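Local coordinates for protein putative isomerase YbhH (Escherichia coli, PDB 6OTV) that is a putative isomerase of the PrpF family, with no substrate or specific reaction assigned so far, at residues F18-A21 against E22-P25; D27-Q30 against R31-L35; N54-T57 against S58-A61; I110-S114 against P115-V119. One frame throughout, in Å; residues are numbered along the deposited sequence.

Contacts 1, 2 and 3 belong to neighbouring pieces of one layered region. Strand 14-20 ends in contact 1, helix 28-39 starts in contact 2, and contact 3 leads into strand 59-65, which lies parallel to strand 14-20. A probable backbone hydrogen bond, Leu19 N to Ala61 O at 2.9 Å, ties contact 1 to contact 3. From contact 2, Leu35 CD2 packs on Leu19 CD1 at 3.8 Å and on Val60 CG1 at 3.9 Å, so the helix rests on both strands. Contact 4 stands apart at the subunit interface, its centre about 23 Å from that of contact 1. A bound phosphate, probably from the crystallisation liquor, lies beside Pro55 of contact 3.

Contact 1 (F18-A21 against E22-P25); sequences FLLA and EHLP. With EDO (1,2-ethanediol), chain L.
Leu20 and His23 are joined by a water as well as by the backbone: the imidazole lies alongside Leu20, with ND1 2.9 Å from water 1, which accepts a hydrogen bond from Leu20 N at 3.0 Å. The setting is a 3-10 turn that takes the chain off the end of strand 14-20, on the way to helix 28-39. His23 N donates to Leu20 O at 3.0 Å, and Leu24 N makes a longer bond to Ala21 O at 3.3 Å. Both bonds run from residue i+3 back to i, the 3-10 pattern.

With CG anti to the carbonyl carbon in both residues (chi1 -67° for Leu20, -60° for His23), the two side chains run in the same direction, and Leu20 CD1 comes obliquely to within 3.9 Å of His23 CE1. The water sits in the plane of the imidazole, at its edge, which is consistent with the ring being held in this rotation. An ethanediol, probably from the crystallisation liquor, lies beyond the turn, held weakly by Glu22 N through its O2 and also by Arg65 N; its C2 touches Leu20 CD2.

Leu19 points the other way, into the interior, where helix 28-39 covers it through Leu35 and Ile38. There it meets Leu24, the two side chains crossing at about a right angle with Leu19 CD1 4.2 Å from Leu24 CD1.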
# COMPACT_ATOMS: atom_id res chain seq x y z
N PHE A 18 3.52 -24.82 -4.26
CA PHE A 18 3.83 -23.60 -3.53
C PHE A 18 5.22 -23.77 -2.92
O PHE A 18 5.45 -24.71 -2.15
CB PHE A 18 2.77 -23.31 -2.46
CG PHE A 18 1.49 -22.75 -3.02
CD1 PHE A 18 0.63 -23.54 -3.77
CD2 PHE A 18 1.15 -21.42 -2.81
CE1 PHE A 18 -0.54 -23.02 -4.29
CE2 PHE A 18 -0.02 -20.89 -3.33
CZ PHE A 18 -0.87 -21.69 -4.07
N LEU A 19 6.14 -22.88 -3.29
CA LEU A 19 7.54 -23.01 -2.95
C LEU A 19 8.04 -21.73 -2.30
O LEU A 19 7.55 -20.63 -2.59
CB LEU A 19 8.39 -23.29 -4.21
CG LEU A 19 7.97 -24.50 -5.06
CD1 LEU A 19 8.69 -24.49 -6.39
CD2 LEU A 19 8.25 -25.79 -4.30
N LEU A 20 9.01 -21.88 -1.40
CA LEU A 20 9.73 -20.74 -0.85
C LEU A 20 10.89 -20.39 -1.76
O LEU A 20 11.62 -21.27 -2.22
CB LEU A 20 10.25 -21.06 0.56
CG LEU A 20 9.21 -21.25 1.66
CD1 LEU A 20 9.87 -21.79 2.91
CD2 LEU A 20 8.51 -19.93 1.95
N ALA A 21 11.06 -19.09 -2.02
CA ALA A 21 12.13 -18.64 -2.91
C ALA A 21 13.51 -19.01 -2.38
O ALA A 21 14.45 -19.11 -3.18
CB ALA A 21 12.03 -17.13 -3.13
N GLU A 22 13.65 -19.22 -1.07
CA GLU A 22 14.92 -19.68 -0.50
C GLU A 22 15.41 -20.94 -1.19
O GLU A 22 16.62 -21.12 -1.38
CB GLU A 22 14.77 -19.94 0.99
CG GLU A 22 14.82 -18.74 1.89
CD GLU A 22 14.52 -19.11 3.33
OE1 GLU A 22 14.10 -20.26 3.57
OE2 GLU A 22 14.72 -18.25 4.22
N HIS A 23 14.50 -21.84 -1.54
CA HIS A 23 14.85 -23.18 -1.99
C HIS A 23 15.09 -23.27 -3.49
O HIS A 23 15.23 -24.37 -4.02
CB HIS A 23 13.75 -24.16 -1.57
CG HIS A 23 13.54 -24.22 -0.09
ND1 HIS A 23 12.31 -24.47 0.47
CD2 HIS A 23 14.40 -24.06 0.94
CE1 HIS A 23 12.42 -24.46 1.79
NE2 HIS A 23 13.68 -24.22 2.10
N LEU A 24 15.17 -22.13 -4.18
CA LEU A 24 15.38 -22.10 -5.61
C LEU A 24 16.62 -21.28 -5.95
O LEU A 24 16.95 -20.33 -5.23
CB LEU A 24 14.16 -21.50 -6.33
CG LEU A 24 12.90 -22.38 -6.35
CD1 LEU A 24 11.69 -21.59 -6.82
CD2 LEU A 24 13.12 -23.59 -7.24
N PRO A 25 17.32 -21.63 -7.02
CA PRO A 25 18.50 -20.85 -7.41
C PRO A 25 18.11 -19.52 -8.02
O PRO A 25 17.01 -19.33 -8.54
CB PRO A 25 19.19 -21.75 -8.43
CG PRO A 25 18.07 -22.51 -9.05
CD PRO A 25 17.09 -22.76 -7.93
C1 EDO L . 11.69 -16.49 2.89
O1 EDO L . 11.42 -15.16 2.41
C2 EDO L . 11.43 -17.50 1.78
O2 EDO L . 12.26 -17.21 0.65
O HOH W 1 9.80 -24.69 -0.90

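Contact 2 (D27-Q30 against R31-L35); sequences DQTQ and RDKIL
Arg31 N makes the helix's first i to i+4 bond, to Asp27 O at 2.9 Å. Its side chain starts extended and then bends at chi3 (60°), which turns the guanidinium back along the helix until NH2 is 3.3 Å from Gln28 CG, with that carbon at the edge of the group and near its plane. The same NH2 lies 3.2 Å from Asp32 OD1, a salt bridge of charges alone, since the oxygen is well out of the guanidinium plane.

Asp32 N bonds to Gln28 O, and Asp32 OD2 comes beside the Gln28 amide, 3.3 Å from NE2, the planes 54° apart, without hydrogen-bond geometry. Lys33 N donates to Thr29 O, while its chain runs alongside Thr29 and bends at its end to lay NZ 3.5 Å from Thr29 CG2. Ile34 N reaches Gln30 O at 3.1 Å; its side chain is buried against Leu24 and Pro25. Leu35 N donates to Arg31 O, and its buried side chain packs inward on strand 59-65.

Asp27 OD2 accepts from Gln30 N at 3.1 Å, from above the carboxylate plane: an N-cap at the start of an alpha-helix.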
# COMPACT_ATOMS: atom_id res chain seq x y z
N ASP A 27 19.60 -18.13 -10.63
CA ASP A 27 19.68 -18.20 -12.09
C ASP A 27 18.33 -18.63 -12.66
O ASP A 27 17.78 -19.66 -12.28
CB ASP A 27 20.78 -19.16 -12.52
CG ASP A 27 20.92 -19.23 -14.03
OD1 ASP A 27 21.26 -18.20 -14.64
OD2 ASP A 27 20.68 -20.32 -14.60
N GLN A 28 17.82 -17.82 -13.60
CA GLN A 28 16.47 -18.05 -14.11
C GLN A 28 16.37 -19.34 -14.91
O GLN A 28 15.34 -20.01 -14.88
CB GLN A 28 16.04 -16.85 -14.96
CG GLN A 28 14.58 -16.85 -15.36
CD GLN A 28 14.37 -17.22 -16.81
OE1 GLN A 28 15.24 -17.80 -17.45
NE2 GLN A 28 13.20 -16.86 -17.35
N THR A 29 17.44 -19.71 -15.62
CA THR A 29 17.40 -20.93 -16.43
C THR A 29 17.37 -22.17 -15.54
O THR A 29 16.59 -23.09 -15.77
CB THR A 29 18.59 -20.97 -17.38
OG1 THR A 29 18.56 -19.81 -18.23
CG2 THR A 29 18.55 -22.22 -18.24
N GLN A 30 18.23 -22.21 -14.52
CA GLN A 30 18.23 -23.34 -13.60
C GLN A 30 16.93 -23.41 -12.81
O GLN A 30 16.40 -24.50 -12.57
CB GLN A 30 19.43 -23.25 -12.65
CG GLN A 30 20.77 -23.32 -13.34
CD GLN A 30 20.96 -24.62 -14.10
OE1 GLN A 30 20.54 -25.68 -13.64
NE2 GLN A 30 21.59 -24.54 -15.27
N ARG A 31 16.40 -22.25 -12.40
CA ARG A 31 15.13 -22.23 -11.67
C ARG A 31 14.02 -22.83 -12.52
O ARG A 31 13.23 -23.65 -12.03
CB ARG A 31 14.79 -20.80 -11.25
CG ARG A 31 13.43 -20.66 -10.59
CD ARG A 31 13.08 -19.20 -10.31
NE ARG A 31 13.03 -18.39 -11.53
CZ ARG A 31 11.98 -18.31 -12.34
NH1 ARG A 31 10.87 -18.99 -12.06
NH2 ARG A 31 12.02 -17.55 -13.43
N ASP A 32 13.94 -22.43 -13.80
CA ASP A 32 12.89 -22.94 -14.67
C ASP A 32 13.02 -24.44 -14.89
O ASP A 32 12.01 -25.15 -14.96
CB ASP A 32 12.91 -22.19 -16.00
CG ASP A 32 12.34 -20.79 -15.89
OD1 ASP A 32 11.89 -20.42 -14.78
OD2 ASP A 32 12.36 -20.06 -16.90
N LYS A 33 14.25 -24.94 -15.02
CA LYS A 33 14.44 -26.38 -15.15
C LYS A 33 13.89 -27.12 -13.93
O LYS A 33 13.28 -28.19 -14.06
CB LYS A 33 15.92 -26.71 -15.35
CG LYS A 33 16.42 -26.51 -16.77
CD LYS A 33 17.82 -27.08 -16.94
CE LYS A 33 18.27 -27.04 -18.39
NZ LYS A 33 18.35 -25.66 -18.93
N ILE A 34 14.10 -26.57 -12.74
CA ILE A 34 13.57 -27.20 -11.53
C ILE A 34 12.05 -27.19 -11.54
O ILE A 34 11.41 -28.20 -11.20
CB ILE A 34 14.14 -26.49 -10.29
CG1 ILE A 34 15.64 -26.76 -10.18
CG2 ILE A 34 13.41 -26.94 -9.03
CD1 ILE A 34 16.33 -25.98 -9.10
N LEU A 35 11.44 -26.08 -11.96
CA LEU A 35 9.99 -26.00 -12.00
C LEU A 35 9.41 -27.03 -12.97
O LEU A 35 8.38 -27.65 -12.68
CB LEU A 35 9.54 -24.59 -12.38
CG LEU A 35 9.98 -23.46 -11.44
CD1 LEU A 35 9.31 -22.15 -11.82
CD2 LEU A 35 9.68 -23.82 -9.99

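Contact 3 (N54-T57 against S58-A61); sequences NPLT and SKVA
Ser58 packs closely against the turn before it, with CB 3.4 Å from Asn54 O, and its N makes a weak hydrogen bond of 3.4 Å to Pro55 O. The turn is a short 3-10 segment held by two bonds to Asn54: Thr57 N donates to Asn54 O at 2.8 Å, and Leu56 N to Asn54 OD1 at 2.9 Å. The second bond makes an Asx turn, its donor tilted 18° from the amide carbonyl plane. Ser58 is buried, its OG pointing anti to the backbone N (chi1 -175°), with Val80 O its strongest partner and Glu46 OE2 also in hydrogen-bonding range. The buried Lys59 chain, extended until it bends at chi4 (-67°), belongs to this packed part: its CG and CE each lie 3.5 Å from Pro55 O, and CE touches Leu56 CA at 4.0 Å.

The outer side is looser. Asn54, Pro55 and Leu56 are exposed; Pro55 and Leu56 direct CB away from the strand, Pro55 beside a bound phosphate.

Gln79 serves both segments, its oxygen meeting the Lys59 ammonium and its nitrogen Pro55 O, which is consistent with one amide orientation and with a lysine charge stabilised within the protein.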
# COMPACT_ATOMS: atom_id res chain seq x y z
N ASN A 54 -2.76 -30.73 -17.04
CA ASN A 54 -3.68 -29.70 -17.49
C ASN A 54 -3.15 -28.35 -17.02
O ASN A 54 -2.58 -28.27 -15.93
CB ASN A 54 -5.09 -29.96 -16.93
CG ASN A 54 -6.13 -29.01 -17.50
OD1 ASN A 54 -6.27 -27.87 -17.05
ND2 ASN A 54 -6.88 -29.48 -18.49
N PRO A 55 -3.30 -27.30 -17.82
CA PRO A 55 -2.82 -25.97 -17.39
C PRO A 55 -3.33 -25.56 -16.02
O PRO A 55 -2.61 -24.90 -15.26
CB PRO A 55 -3.32 -25.04 -18.49
CG PRO A 55 -3.45 -25.91 -19.70
CD PRO A 55 -3.87 -27.26 -19.19
N LEU A 56 -4.57 -25.93 -15.68
CA LEU A 56 -5.12 -25.58 -14.37
C LEU A 56 -4.40 -26.28 -13.23
O LEU A 56 -4.43 -25.78 -12.10
CB LEU A 56 -6.61 -25.92 -14.33
CG LEU A 56 -7.50 -25.05 -15.23
CD1 LEU A 56 -8.95 -25.45 -15.10
CD2 LEU A 56 -7.32 -23.57 -14.90
N THR A 57 -3.74 -27.41 -13.49
CA THR A 57 -3.07 -28.20 -12.46
C THR A 57 -1.57 -28.30 -12.72
O THR A 57 -0.93 -29.27 -12.32
CB THR A 57 -3.69 -29.59 -12.36
OG1 THR A 57 -3.59 -30.24 -13.64
CG2 THR A 57 -5.16 -29.50 -11.97
N SER A 58 -1.01 -27.29 -13.38
CA SER A 58 0.41 -27.26 -13.71
C SER A 58 0.96 -25.86 -13.47
O SER A 58 1.61 -25.26 -14.32
CB SER A 58 0.64 -27.71 -15.15
OG SER A 58 2.02 -27.80 -15.45
N LYS A 59 0.71 -25.33 -12.27
CA LYS A 59 1.09 -23.98 -11.91
C LYS A 59 2.04 -23.99 -10.72
O LYS A 59 2.12 -24.97 -9.97
CB LYS A 59 -0.15 -23.13 -11.59
CG LYS A 59 -1.17 -23.04 -12.73
CD LYS A 59 -2.34 -22.15 -12.33
CE LYS A 59 -3.40 -22.06 -13.43
NZ LYS A 59 -2.88 -21.36 -14.63
N VAL A 60 2.77 -22.89 -10.55
CA VAL A 60 3.72 -22.73 -9.45
C VAL A 60 3.54 -21.35 -8.85
O VAL A 60 3.35 -20.36 -9.57
CB VAL A 60 5.18 -22.93 -9.92
CG1 VAL A 60 6.14 -22.72 -8.76
CG2 VAL A 60 5.37 -24.32 -10.53
N ALA A 61 3.59 -21.27 -7.52
CA ALA A 61 3.64 -20.02 -6.78
C ALA A 61 4.91 -20.00 -5.95
O ALA A 61 5.13 -20.89 -5.12
CB ALA A 61 2.41 -19.85 -5.89

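Contact 4 (I110-S114 against P115-V119); sequences IAATS and PVTRV
Thr113 and Thr117 turn their polar branches towards each other across a tight reversal of the chain, but each hydroxyl engages a different part of the other arm of the turn. Thr117 OG1 accepts from Thr113 N at 2.9 Å, with an N-H...O angle of 148°. Thr113 OG1 lies between its own backbone N and carbonyl carbon (chi1 52°), which brings it to Val116 O; the model places the two oxygens 2.5 Å apart, a donor bond too short to be taken at face value at this resolution. Water 2 donates to the same hydroxyl at 2.8 Å and accepts from Arg118 N at 3.0 Å, extending the polar link one residue further. Thr117 OG1 has Thr136 OG1 as another hydrogen-bond partner, and its methyl lies along the same loop, CG2 3.7 Å from Ala111 O.

The reversal is made by the cis peptide bond before Pro115, a type VI turn with Ser114 and Pro115 at its corner, and it delivers the chain into strand 116-123. Ser114 OG is bonded to Asn138 N.

At the open end of the reversal Ile110 aims its fully extended side chain at the strand. Its CD1 lies 3.4 Å from Arg118 O and reaches Val119 CG2 at 4.3 Å, while Ile105 of helix 94-106 packs on Ile110 and Val119. Arg118 leads its guanidinium away from the loop: NE forms a salt bridge with Glu131 OE2, and NH2 another with Asp72 OD1 of the second subunit.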
# COMPACT_ATOMS: atom_id res chain seq x y z
N ILE A 110 4.61 -14.49 8.18
CA ILE A 110 3.85 -13.42 8.82
C ILE A 110 3.14 -14.01 10.03
O ILE A 110 2.72 -15.17 10.01
CB ILE A 110 2.86 -12.77 7.82
CG1 ILE A 110 2.04 -11.67 8.51
CG2 ILE A 110 1.95 -13.82 7.20
CD1 ILE A 110 1.03 -11.00 7.61
N ALA A 111 3.03 -13.21 11.08
CA ALA A 111 2.36 -13.65 12.29
C ALA A 111 0.85 -13.67 12.09
O ALA A 111 0.28 -12.80 11.43
CB ALA A 111 2.72 -12.74 13.47
N ALA A 112 0.20 -14.68 12.67
CA ALA A 112 -1.24 -14.82 12.56
C ALA A 112 -1.95 -14.01 13.64
O ALA A 112 -1.45 -13.88 14.77
CB ALA A 112 -1.65 -16.29 12.68
N THR A 113 -3.10 -13.46 13.28
CA THR A 113 -4.03 -12.87 14.23
C THR A 113 -5.28 -13.74 14.30
O THR A 113 -5.32 -14.85 13.75
CB THR A 113 -4.35 -11.42 13.85
OG1 THR A 113 -4.77 -11.37 12.48
CG2 THR A 113 -3.11 -10.54 14.03
N SER A 114 -6.31 -13.24 14.97
CA SER A 114 -7.53 -14.00 15.18
C SER A 114 -8.71 -13.04 15.19
O SER A 114 -8.59 -11.93 15.74
CB SER A 114 -7.48 -14.78 16.50
OG SER A 114 -8.61 -15.61 16.66
N PRO A 115 -9.86 -13.41 14.60
CA PRO A 115 -10.10 -14.69 13.92
C PRO A 115 -9.72 -14.68 12.44
O PRO A 115 -9.95 -15.65 11.73
CB PRO A 115 -11.61 -14.88 14.09
CG PRO A 115 -12.15 -13.48 14.05
CD PRO A 115 -11.08 -12.59 14.67
N VAL A 116 -9.15 -13.56 11.99
CA VAL A 116 -8.72 -13.39 10.61
C VAL A 116 -7.32 -12.79 10.62
O VAL A 116 -6.96 -12.02 11.52
CB VAL A 116 -9.71 -12.51 9.81
CG1 VAL A 116 -9.19 -12.21 8.41
CG2 VAL A 116 -11.07 -13.18 9.73
N THR A 117 -6.52 -13.16 9.63
CA THR A 117 -5.18 -12.62 9.44
C THR A 117 -5.10 -11.93 8.09
O THR A 117 -5.37 -12.55 7.06
CB THR A 117 -4.12 -13.72 9.54
OG1 THR A 117 -4.21 -14.36 10.81
CG2 THR A 117 -2.72 -13.12 9.37
N ARG A 118 -4.75 -10.65 8.10
CA ARG A 118 -4.56 -9.89 6.87
C ARG A 118 -3.16 -10.14 6.33
O ARG A 118 -2.18 -10.10 7.08
CB ARG A 118 -4.77 -8.40 7.13
CG ARG A 118 -6.12 -8.06 7.75
CD ARG A 118 -6.22 -6.58 8.11
NE ARG A 118 -6.33 -5.73 6.92
CZ ARG A 118 -6.42 -4.40 6.96
NH1 ARG A 118 -6.41 -3.77 8.13
NH2 ARG A 118 -6.52 -3.71 5.83
N VAL A 119 -3.06 -10.40 5.03
CA VAL A 119 -1.78 -10.63 4.37
C VAL A 119 -1.69 -9.72 3.16
O VAL A 119 -2.50 -9.82 2.24
CB VAL A 119 -1.60 -12.10 3.94
CG1 VAL A 119 -0.22 -12.30 3.33
CG2 VAL A 119 -1.82 -13.04 5.12
O HOH W 2 -4.16 -9.30 10.74